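Long-range contacts in (S)-2-haloacid dehalogenase IVA (PDB 2NO4), which hydrolyses short-chain (S)-2-haloalkanoic acids to (R)-2-hydroxyalkanoic acids, releasing halide and inverting the configuration of the substituted carbon: residues W59-F70 and A154-P162; F199-Q207 and P217-L228. One frame throughout, in Å; residues are numbered along the deposited sequence.

Contact 1: residues W59-F70 and A154-P162; sequences WTRTLMHQYADF and ADDLKIYKP. With SO4 (sulfate ion), chain K; SO4 (sulfate ion), chain H.
Tyr67, Phe70 and Tyr160 form an aromatic cluster where the end of helix 43-63 meets the loop carrying Lys161, beside the haloacid site. Tyr160 is the buried centre. Tyr67 CE1 sits over one face of the Tyr160 ring, offset toward the rim and 3.3 Å from Tyr160 CE1, with the planes 31° apart, while Phe70 CD1 meets Tyr160 CE2 obliquely. The small methyl CG2 of Thr62 closes on the ring edge, 3.4 Å from Tyr160 CB. A phenol fits here because its tip can also be satisfied: Tyr160 OH donates to Ala68 O at 2.7 Å, in the carbonyl plane and on a lone pair.

Tyr67 carries CG anti to its own backbone N (chi1 -176°), which lays the ring beneath Lys158 CA, a CH-pi contact 3.7 Å from the ring centroid. Tyr67 OH then makes a short 2.5 Å bond to the anti lone pair of Asp155 OD1, ring and carboxylate tilted by only 26°. The Trp59 ring meets Lys161 O edge-on, its CD1 3.4 Å away, just before the cis peptide of Pro162. Lys161 extends to the nucleophile Asp20 and to a sulfate, NZ to O3 2.8 Å. This ion, probably from the crystallisation liquor, also bonds to Ala21, Tyr22, Ser128 and Asn129 and so lies in the haloacid-binding pocket. A helical cap seated against a lysine-bearing core loop is characteristic of HAD-fold haloacid dehalogenases.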
loop_
_atom_site.group_PDB
_atom_site.type_symbol
_atom_site.label_atom_id
_atom_site.label_comp_id
_atom_site.label_asym_id
_atom_site.label_seq_id
_atom_site.Cartn_x
_atom_site.Cartn_y
_atom_site.Cartn_z
ATOM N N TRP B 59 -5.814 0.072 1.905
ATOM C CA TRP B 59 -5.669 1.411 1.369
ATOM C C TRP B 59 -6.418 1.579 0.032
ATOM O O TRP B 59 -7.165 2.533 -0.129
ATOM C CB TRP B 59 -4.191 1.784 1.229
ATOM C CG TRP B 59 -3.416 1.662 2.526
ATOM C CD1 TRP B 59 -3.839 1.999 3.790
ATOM C CD2 TRP B 59 -2.083 1.167 2.672
ATOM N NE1 TRP B 59 -2.841 1.752 4.710
ATOM C CE2 TRP B 59 -1.756 1.241 4.055
ATOM C CE3 TRP B 59 -1.114 0.671 1.756
ATOM C CZ2 TRP B 59 -0.518 0.816 4.561
ATOM C CZ3 TRP B 59 0.118 0.249 2.261
ATOM C CH2 TRP B 59 0.410 0.336 3.645
ATOM N N THR B 60 -6.226 0.657 -0.913
ATOM C CA THR B 60 -6.765 0.863 -2.244
ATOM C C THR B 60 -8.313 0.725 -2.246
ATOM O O THR B 60 -8.978 1.440 -2.972
ATOM C CB THR B 60 -6.127 -0.071 -3.269
ATOM O OG1 THR B 60 -6.388 -1.411 -2.872
ATOM C CG2 THR B 60 -4.571 0.171 -3.330
ATOM N N ARG B 61 -8.843 -0.209 -1.461
ATOM C CA ARG B 61 -10.298 -0.404 -1.356
ATOM C C ARG B 61 -10.997 0.794 -0.735
ATOM O O ARG B 61 -12.090 1.176 -1.159
ATOM C CB ARG B 61 -10.612 -1.647 -0.550
ATOM C CG ARG B 61 -10.541 -2.931 -1.357
ATOM C CD ARG B 61 -10.719 -4.095 -0.365
ATOM N NE ARG B 61 -10.915 -5.420 -0.987
ATOM C CZ ARG B 61 -12.087 -5.927 -1.377
ATOM N NH1 ARG B 61 -13.201 -5.180 -1.344
ATOM N NH2 ARG B 61 -12.120 -7.160 -1.855
ATOM N N THR B 62 -10.363 1.443 0.231
ATOM C CA THR B 62 -10.972 2.698 0.675
ATOM C C THR B 62 -10.915 3.817 -0.353
ATOM O O THR B 62 -11.907 4.550 -0.537
ATOM C CB THR B 62 -10.812 3.103 2.212
ATOM O OG1 THR B 62 -10.504 4.503 2.405
ATOM C CG2 THR B 62 -10.002 2.213 2.992
ATOM N N LEU B 63 -9.791 3.897 -1.072
ATOM C CA LEU B 63 -9.629 4.913 -2.142
ATOM C C LEU B 63 -10.608 4.711 -3.281
ATOM O O LEU B 63 -11.082 5.687 -3.843
ATOM C CB LEU B 63 -8.190 4.931 -2.684
ATOM C CG LEU B 63 -7.159 5.590 -1.747
ATOM C CD1 LEU B 63 -5.748 5.361 -2.218
ATOM C CD2 LEU B 63 -7.480 7.101 -1.574
ATOM N N MET B 64 -10.887 3.459 -3.641
ATOM C CA MET B 64 -11.837 3.205 -4.723
ATOM C C MET B 64 -13.273 2.913 -4.209
ATOM O O MET B 64 -14.144 2.517 -4.989
ATOM C CB MET B 64 -11.353 2.089 -5.664
ATOM C CG MET B 64 -11.412 0.658 -5.089
ATOM S SD MET B 64 -10.851 -0.648 -6.209
ATOM C CE MET B 64 -9.051 -0.632 -5.999
ATOM N N HIS B 65 -13.497 3.053 -2.908
ATOM C CA HIS B 65 -14.866 2.914 -2.347
ATOM C C HIS B 65 -15.426 1.486 -2.457
ATOM O O HIS B 65 -16.601 1.294 -2.778
ATOM C CB HIS B 65 -15.841 3.949 -2.997
ATOM C CG HIS B 65 -15.294 5.349 -3.037
ATOM N ND1 HIS B 65 -14.625 5.917 -1.975
ATOM C CD2 HIS B 65 -15.276 6.275 -4.016
ATOM C CE1 HIS B 65 -14.235 7.139 -2.296
ATOM N NE2 HIS B 65 -14.608 7.378 -3.530
ATOM N N GLN B 66 -14.579 0.490 -2.217
ATOM C CA GLN B 66 -15.026 -0.892 -2.205
ATOM C C GLN B 66 -14.579 -1.537 -0.873
ATOM O O GLN B 66 -13.811 -2.481 -0.841
ATOM C CB GLN B 66 -14.547 -1.658 -3.446
ATOM C CG GLN B 66 -15.051 -3.090 -3.529
ATOM C CD GLN B 66 -16.469 -3.196 -4.113
ATOM O OE1 GLN B 66 -16.988 -2.242 -4.689
ATOM N NE2 GLN B 66 -17.071 -4.375 -3.995
ATOM N N TYR B 67 -15.062 -0.996 0.240
ATOM C CA TYR B 67 -14.807 -1.613 1.544
ATOM C C TYR B 67 -15.188 -3.077 1.652
ATOM O O TYR B 67 -16.243 -3.520 1.156
ATOM C CB TYR B 67 -15.472 -0.808 2.691
ATOM C CG TYR B 67 -15.141 -1.358 4.065
ATOM C CD1 TYR B 67 -13.997 -0.943 4.754
ATOM C CD2 TYR B 67 -15.964 -2.321 4.673
ATOM C CE1 TYR B 67 -13.698 -1.440 6.042
ATOM C CE2 TYR B 67 -15.670 -2.827 5.955
ATOM C CZ TYR B 67 -14.527 -2.389 6.618
ATOM O OH TYR B 67 -14.204 -2.898 7.850
ATOM N N ALA B 68 -14.312 -3.838 2.299
ATOM C CA ALA B 68 -14.653 -5.142 2.849
ATOM C C ALA B 68 -13.843 -5.202 4.121
ATOM O O ALA B 68 -12.845 -4.468 4.271
ATOM C CB ALA B 68 -14.250 -6.285 1.913
ATOM N N ASP B 69 -14.258 -6.065 5.041
ATOM C CA ASP B 69 -13.653 -6.077 6.359
ATOM C C ASP B 69 -12.272 -6.728 6.443
ATOM O O ASP B 69 -11.830 -7.398 5.511
ATOM C CB ASP B 69 -14.631 -6.575 7.456
ATOM C CG ASP B 69 -14.724 -8.114 7.582
ATOM O OD1 ASP B 69 -14.026 -8.889 6.926
ATOM O OD2 ASP B 69 -15.536 -8.563 8.423
ATOM N N PHE B 70 -11.592 -6.516 7.564
ATOM C CA PHE B 70 -10.156 -6.777 7.601
ATOM C C PHE B 70 -9.865 -8.247 7.532
ATOM O O PHE B 70 -8.881 -8.668 6.907
ATOM C CB PHE B 70 -9.516 -6.119 8.809
ATOM C CG PHE B 70 -8.039 -5.810 8.645
ATOM C CD1 PHE B 70 -7.591 -4.983 7.612
ATOM C CD2 PHE B 70 -7.102 -6.308 9.574
ATOM C CE1 PHE B 70 -6.232 -4.639 7.502
ATOM C CE2 PHE B 70 -5.743 -5.981 9.464
ATOM C CZ PHE B 70 -5.321 -5.119 8.405
ATOM N N ALA B 154 -12.133 -0.054 12.591
ATOM C CA ALA B 154 -12.422 0.542 11.258
ATOM C C ALA B 154 -13.769 0.058 10.706
ATOM O O ALA B 154 -14.411 0.746 9.908
ATOM C CB ALA B 154 -11.329 0.167 10.253
ATOM N N ASP B 155 -14.138 -1.160 11.095
ATOM C CA ASP B 155 -15.345 -1.807 10.641
ATOM C C ASP B 155 -16.624 -1.086 11.096
ATOM O O ASP B 155 -17.684 -1.317 10.522
ATOM C CB ASP B 155 -15.388 -3.270 11.086
ATOM C CG ASP B 155 -16.298 -4.118 10.196
ATOM O OD1 ASP B 155 -16.201 -4.037 8.945
ATOM O OD2 ASP B 155 -17.102 -4.892 10.740
ATOM N N ASP B 156 -16.518 -0.213 12.093
ATOM C CA ASP B 156 -17.676 0.550 12.572
ATOM C C ASP B 156 -18.031 1.629 11.560
ATOM O O ASP B 156 -19.208 1.897 11.350
ATOM C CB ASP B 156 -17.421 1.136 13.962
ATOM C CG ASP B 156 -17.202 0.056 15.005
ATOM O OD1 ASP B 156 -17.823 -0.992 14.862
ATOM O OD2 ASP B 156 -16.382 0.205 15.946
ATOM N N LEU B 157 -17.020 2.203 10.896
ATOM C CA LEU B 157 -17.228 3.290 9.926
ATOM C C LEU B 157 -17.097 2.823 8.489
ATOM O O LEU B 157 -17.466 3.554 7.577
ATOM C CB LEU B 157 -16.177 4.407 10.107
ATOM C CG LEU B 157 -16.196 5.315 11.314
ATOM C CD1 LEU B 157 -15.395 6.576 10.961
ATOM C CD2 LEU B 157 -17.621 5.659 11.713
ATOM N N LYS B 158 -16.508 1.643 8.292
ATOM C CA LYS B 158 -16.237 1.100 6.956
ATOM C C LYS B 158 -15.247 1.975 6.165
ATOM O O LYS B 158 -15.398 2.207 4.975
ATOM C CB LYS B 158 -17.540 0.797 6.180
ATOM C CG LYS B 158 -18.388 -0.287 6.900
ATOM C CD LYS B 158 -19.535 -0.812 6.038
ATOM C CE LYS B 158 -20.576 -1.585 6.916
ATOM N NZ LYS B 158 -19.937 -2.339 8.099
ATOM N N ILE B 159 -14.209 2.405 6.875
ATOM C CA ILE B 159 -13.188 3.342 6.427
ATOM C C ILE B 159 -11.878 2.955 7.143
ATOM O O ILE B 159 -11.848 2.906 8.367
ATOM C CB ILE B 159 -13.551 4.783 6.864
ATOM C CG1 ILE B 159 -14.786 5.294 6.107
ATOM C CG2 ILE B 159 -12.379 5.759 6.585
ATOM C CD1 ILE B 159 -15.270 6.594 6.660
ATOM N N TYR B 160 -10.811 2.703 6.382
ATOM C CA TYR B 160 -9.537 2.272 6.966
ATOM C C TYR B 160 -8.577 3.421 7.270
ATOM O O TYR B 160 -8.682 4.492 6.685
ATOM C CB TYR B 160 -8.867 1.272 6.025
ATOM C CG TYR B 160 -9.481 -0.112 6.070
ATOM C CD1 TYR B 160 -10.090 -0.661 4.946
ATOM C CD2 TYR B 160 -9.415 -0.889 7.243
ATOM C CE1 TYR B 160 -10.602 -1.949 4.982
ATOM C CE2 TYR B 160 -9.918 -2.173 7.271
ATOM C CZ TYR B 160 -10.508 -2.684 6.154
ATOM O OH TYR B 160 -11.028 -3.931 6.189
ATOM N N LYS B 161 -7.643 3.181 8.188
ATOM C CA LYS B 161 -6.523 4.093 8.406
ATOM C C LYS B 161 -5.752 4.206 7.070
ATOM O O LYS B 161 -5.744 3.242 6.296
ATOM C CB LYS B 161 -5.586 3.497 9.461
ATOM C CG LYS B 161 -6.158 3.380 10.843
ATOM C CD LYS B 161 -5.286 2.384 11.612
ATOM C CE LYS B 161 -5.515 2.457 13.100
ATOM N NZ LYS B 161 -4.469 1.601 13.822
ATOM N N PRO B 162 -5.050 5.333 6.835
ATOM C CA PRO B 162 -4.908 6.532 7.708
ATOM C C PRO B 162 -5.896 7.678 7.407
ATOM O O PRO B 162 -5.536 8.853 7.550
ATOM C CB PRO B 162 -3.479 7.002 7.392
ATOM C CG PRO B 162 -3.234 6.574 5.961
ATOM C CD PRO B 162 -4.185 5.432 5.633
HETATM S S SO4 K . -15.989 -7.636 -2.235
HETATM O O1 SO4 K . -16.512 -8.285 -1.061
HETATM O O2 SO4 K . -16.894 -7.817 -3.378
HETATM O O3 SO4 K . -15.855 -6.212 -2.007
HETATM O O4 SO4 K . -14.686 -8.291 -2.552
HETATM S S SO4 H . -4.234 -2.188 12.861
HETATM O O1 SO4 H . -4.355 -2.685 14.212
HETATM O O2 SO4 H . -4.704 -3.169 11.889
HETATM O O3 SO4 H . -4.892 -0.913 12.684
HETATM O O4 SO4 H . -2.795 -2.017 12.672
HETATM O O HOH W 1 -17.210 -7.268 9.732
#

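Contact 2: residues F199-Q207 and P217-L228; sequences FNTVRINRQ and PLKHQVNSLSEL. With SO4 (sulfate ion), chain L.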
loop_
_atom_site.group_PDB
_atom_site.type_symbol
_atom_site.label_atom_id
_atom_site.label_comp_id
_atom_site.label_asym_id
_atom_site.label_seq_id
_atom_site.Cartn_x
_atom_site.Cartn_y
_atom_site.Cartn_z
ATOM N N PHE B 199 -3.168 13.713 16.924
ATOM C CA PHE B 199 -2.794 12.943 18.140
ATOM C C PHE B 199 -1.320 13.149 18.434
ATOM O O PHE B 199 -0.577 13.444 17.530
ATOM C CB PHE B 199 -2.982 11.449 17.954
ATOM C CG PHE B 199 -4.414 10.996 17.878
ATOM C CD1 PHE B 199 -5.460 11.780 18.373
ATOM C CD2 PHE B 199 -4.705 9.750 17.324
ATOM C CE1 PHE B 199 -6.817 11.313 18.319
ATOM C CE2 PHE B 199 -6.034 9.263 17.256
ATOM C CZ PHE B 199 -7.095 10.054 17.780
ATOM N N ASN B 200 -0.916 12.991 19.704
ATOM C CA ASN B 200 0.508 12.962 20.089
ATOM C C ASN B 200 1.058 11.568 19.794
ATOM O O ASN B 200 0.636 10.585 20.407
ATOM C CB ASN B 200 0.683 13.324 21.577
ATOM C CG ASN B 200 0.093 14.695 21.906
ATOM O OD1 ASN B 200 0.668 15.720 21.549
ATOM N ND2 ASN B 200 -1.074 14.712 22.554
ATOM N N THR B 201 1.999 11.477 18.857
ATOM C CA THR B 201 2.393 10.170 18.330
ATOM C C THR B 201 3.678 9.619 18.927
ATOM O O THR B 201 4.665 10.328 19.091
ATOM C CB THR B 201 2.480 10.190 16.782
ATOM O OG1 THR B 201 3.296 11.295 16.392
ATOM C CG2 THR B 201 1.077 10.369 16.207
ATOM N N VAL B 202 3.639 8.336 19.232
ATOM C CA VAL B 202 4.798 7.618 19.737
ATOM C C VAL B 202 4.982 6.356 18.919
ATOM O O VAL B 202 4.091 5.488 18.857
ATOM C CB VAL B 202 4.628 7.250 21.210
ATOM C CG1 VAL B 202 5.834 6.363 21.694
ATOM C CG2 VAL B 202 4.425 8.524 22.050
ATOM N N ARG B 203 6.118 6.294 18.242
ATOM C CA ARG B 203 6.492 5.097 17.490
ATOM C C ARG B 203 7.193 4.050 18.381
ATOM O O ARG B 203 8.109 4.385 19.133
ATOM C CB ARG B 203 7.433 5.483 16.352
ATOM C CG ARG B 203 7.916 4.247 15.644
ATOM C CD ARG B 203 8.243 4.480 14.267
ATOM N NE ARG B 203 8.470 3.212 13.576
ATOM C CZ ARG B 203 8.954 3.140 12.346
ATOM N NH1 ARG B 203 9.275 4.247 11.695
ATOM N NH2 ARG B 203 9.160 1.957 11.782
ATOM N N ILE B 204 6.731 2.801 18.301
ATOM C CA ILE B 204 7.501 1.641 18.777
ATOM C C ILE B 204 8.307 1.133 17.577
ATOM O O ILE B 204 7.738 0.566 16.644
ATOM C CB ILE B 204 6.626 0.512 19.354
ATOM C CG1 ILE B 204 5.493 1.066 20.245
ATOM C CG2 ILE B 204 7.487 -0.511 20.137
ATOM C CD1 ILE B 204 5.953 1.818 21.475
ATOM N N ASN B 205 9.610 1.416 17.591
ATOM C CA ASN B 205 10.526 1.045 16.524
ATOM C C ASN B 205 11.472 0.007 17.108
ATOM O O ASN B 205 12.535 0.326 17.666
ATOM C CB ASN B 205 11.246 2.287 15.992
ATOM C CG ASN B 205 11.970 2.033 14.681
ATOM O OD1 ASN B 205 12.209 0.875 14.287
ATOM N ND2 ASN B 205 12.352 3.108 14.015
ATOM N N ARG B 206 11.041 -1.249 17.046
ATOM C CA ARG B 206 11.780 -2.345 17.689
ATOM C C ARG B 206 13.145 -2.614 17.035
ATOM O O ARG B 206 14.102 -2.917 17.736
ATOM C CB ARG B 206 10.937 -3.606 17.665
ATOM C CG ARG B 206 9.807 -3.560 18.680
ATOM C CD ARG B 206 8.987 -4.818 18.678
ATOM N NE ARG B 206 7.912 -4.591 19.628
ATOM C CZ ARG B 206 6.699 -4.132 19.314
ATOM N NH1 ARG B 206 6.386 -3.842 18.046
ATOM N NH2 ARG B 206 5.829 -3.910 20.286
ATOM N N GLN B 207 13.236 -2.506 15.712
ATOM C CA GLN B 207 14.458 -2.863 15.019
ATOM C C GLN B 207 15.258 -1.642 14.548
ATOM O O GLN B 207 16.283 -1.761 13.940
ATOM C CB GLN B 207 14.131 -3.771 13.831
ATOM C CG GLN B 207 13.527 -5.130 14.197
ATOM C CD GLN B 207 13.101 -5.914 12.962
ATOM O OE1 GLN B 207 13.820 -6.815 12.510
ATOM N NE2 GLN B 207 11.935 -5.568 12.396
ATOM N N PRO B 217 5.726 14.855 12.340
ATOM C CA PRO B 217 6.758 14.421 13.297
ATOM C C PRO B 217 6.196 13.666 14.509
ATOM O O PRO B 217 5.086 13.960 14.997
ATOM C CB PRO B 217 7.392 15.741 13.788
ATOM C CG PRO B 217 6.892 16.806 12.885
ATOM C CD PRO B 217 5.663 16.323 12.198
ATOM N N LEU B 218 6.998 12.724 15.000
ATOM C CA LEU B 218 6.679 11.980 16.203
ATOM C C LEU B 218 6.948 12.840 17.422
ATOM O O LEU B 218 7.854 13.669 17.420
ATOM C CB LEU B 218 7.551 10.734 16.283
ATOM C CG LEU B 218 7.438 9.770 15.094
ATOM C CD1 LEU B 218 8.596 8.796 15.201
ATOM C CD2 LEU B 218 6.061 9.017 15.145
ATOM N N LYS B 219 6.125 12.660 18.444
ATOM C CA LYS B 219 6.449 13.203 19.756
ATOM C C LYS B 219 7.624 12.454 20.385
ATOM O O LYS B 219 8.489 13.099 20.988
ATOM C CB LYS B 219 5.241 13.186 20.692
ATOM C CG LYS B 219 4.348 14.370 20.497
ATOM C CD LYS B 219 5.067 15.637 20.940
ATOM C CE LYS B 219 4.085 16.784 21.112
ATOM N NZ LYS B 219 3.552 17.277 19.787
ATOM N N HIS B 220 7.664 11.132 20.217
ATOM C CA HIS B 220 8.727 10.312 20.740
ATOM C C HIS B 220 8.801 9.025 19.929
ATOM O O HIS B 220 7.859 8.636 19.272
ATOM C CB HIS B 220 8.537 9.997 22.239
ATOM C CG HIS B 220 9.812 10.036 23.051
ATOM N ND1 HIS B 220 10.790 9.065 22.973
ATOM C CD2 HIS B 220 10.244 10.919 23.983
ATOM C CE1 HIS B 220 11.768 9.352 23.814
ATOM N NE2 HIS B 220 11.469 10.484 24.424
ATOM N N GLN B 221 9.943 8.376 20.022
ATOM C CA GLN B 221 10.187 7.017 19.518
ATOM C C GLN B 221 10.929 6.213 20.596
ATOM O O GLN B 221 11.874 6.718 21.206
ATOM C CB GLN B 221 11.045 7.051 18.252
ATOM C CG GLN B 221 11.382 5.667 17.676
ATOM C CD GLN B 221 12.031 5.778 16.309
ATOM O OE1 GLN B 221 11.398 5.539 15.294
ATOM N NE2 GLN B 221 13.283 6.168 16.279
ATOM N N VAL B 222 10.506 4.970 20.783
ATOM C CA VAL B 222 11.075 4.048 21.753
ATOM C C VAL B 222 11.220 2.679 21.061
ATOM O O VAL B 222 10.613 2.442 20.019
ATOM C CB VAL B 222 10.204 3.941 23.047
ATOM C CG1 VAL B 222 10.133 5.282 23.809
ATOM C CG2 VAL B 222 8.787 3.369 22.782
ATOM N N ASN B 223 11.981 1.764 21.652
ATOM C CA ASN B 223 12.222 0.468 21.020
ATOM C C ASN B 223 11.401 -0.672 21.620
ATOM O O ASN B 223 11.510 -1.797 21.192
ATOM C CB ASN B 223 13.736 0.135 20.986
ATOM C CG ASN B 223 14.332 -0.120 22.386
ATOM O OD1 ASN B 223 15.548 -0.280 22.522
ATOM N ND2 ASN B 223 13.489 -0.144 23.424
ATOM N N SER B 224 10.567 -0.353 22.602
ATOM C CA SER B 224 9.827 -1.349 23.317
ATOM C C SER B 224 8.616 -0.702 23.926
ATOM O O SER B 224 8.677 0.448 24.379
ATOM C CB SER B 224 10.714 -1.916 24.463
ATOM O OG SER B 224 9.953 -2.752 25.295
ATOM N N LEU B 225 7.534 -1.474 24.029
ATOM C CA LEU B 225 6.355 -0.991 24.720
ATOM C C LEU B 225 6.640 -0.658 26.221
ATOM O O LEU B 225 6.061 0.276 26.781
ATOM C CB LEU B 225 5.267 -2.057 24.621
ATOM C CG LEU B 225 4.492 -2.243 23.309
ATOM C CD1 LEU B 225 3.849 -3.643 23.357
ATOM C CD2 LEU B 225 3.433 -1.148 23.056
ATOM N N SER B 226 7.521 -1.425 26.861
ATOM C CA SER B 226 7.938 -1.136 28.244
ATOM C C SER B 226 8.473 0.295 28.436
ATOM O O SER B 226 8.333 0.869 29.510
ATOM C CB SER B 226 8.972 -2.168 28.716
ATOM O OG SER B 226 10.197 -1.989 28.016
ATOM N N GLU B 227 9.068 0.872 27.397
ATOM C CA GLU B 227 9.592 2.245 27.464
ATOM C C GLU B 227 8.552 3.322 27.460
ATOM O O GLU B 227 8.869 4.491 27.688
ATOM C CB GLU B 227 10.592 2.504 26.345
ATOM C CG GLU B 227 11.769 1.557 26.370
ATOM C CD GLU B 227 12.672 1.729 27.592
ATOM O OE1 GLU B 227 13.503 0.824 27.818
ATOM O OE2 GLU B 227 12.569 2.744 28.327
ATOM N N LEU B 228 7.308 2.941 27.197
ATOM C CA LEU B 228 6.197 3.864 27.301
ATOM C C LEU B 228 5.958 4.202 28.753
ATOM O O LEU B 228 5.381 5.244 29.058
ATOM C CB LEU B 228 4.914 3.236 26.731
ATOM C CG LEU B 228 4.781 2.988 25.221
ATOM C CD1 LEU B 228 3.439 2.243 24.951
ATOM C CD2 LEU B 228 4.844 4.338 24.433
HETATM S S SO4 L . 7.949 -5.264 23.249
HETATM O O1 SO4 L . 6.909 -6.008 23.996
HETATM O O2 SO4 L . 8.505 -6.022 22.097
HETATM O O3 SO4 L . 7.339 -4.028 22.824
HETATM O O4 SO4 L . 9.121 -5.045 24.078
HETATM O O HOH W 2 3.060 14.163 17.446
#
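Thr201 O receives two successive backbone N-H groups, because Lys219 has a helix-like backbone just before strand 220-222 begins. Lys219 N lies 2.8 Å from Thr201 O. The bond from His220 N to Thr201 O is weak, at 3.3 Å. The regular parallel ladder follows: Arg203 N bonds to His220 O, Val222 N to Arg203 O, and Asn205 N to Val222 O.

Val202, Ile204 and Val222 put branched apolar side chains on one face, which His220 shares at its edge. There Val202 CG1 lies 3.5 Å from Leu228 CD2 as the two side chains run antiparallel alongside each other. The bend of Ile204 at chi2 (-63°) carries CD1 to Val222 CG2, a tight 3.5 Å contact. Arg203 and Gln221 point to the other face, where Leu218 and Leu191 pack on Arg203's aliphatic part. Asn205 ND2 meets Gln221 OE1 at 2.9 Å, yet 60° out of the Gln221 carbonyl plane, missing the lone pairs; Asn205 OD1 is held by Asn209 N.

Past the strands, Arg206 grips a sulfate twice, NE to O2 at 2.9 Å and NH2 to O3 at 3.0 Å. Leu225 N and Ser224 OG bind it too. Ile204 CG2 lies over one face of the Arg206 guanidinium. The chemistry implies a largely apolar face sealed by Leu225 and Leu228, with a basic, N-H-rich corner beyond that can hold an anion, here probably from the crystallisation liquor.

How the contacts relate
From the N terminus the chain runs through strand 16-19 into the helical cap. Contact 1 closes a loop of 83 residues, which holds helices 70-84 and 90-102 and then returns to the core through strands 123-128 and 150-153. It therefore ties the cap to the segment just after one outermost strand of the parallel sheet. Contact 2 opens only after contact 1 has closed, so the two are in series and neither nest nor cross. Its intervening loop of nine residues contains no helix or strand, and it adds the other outermost strand, 220-222. The contacts lie on opposite sides of the chain's centre, their own centres about 26 Å apart.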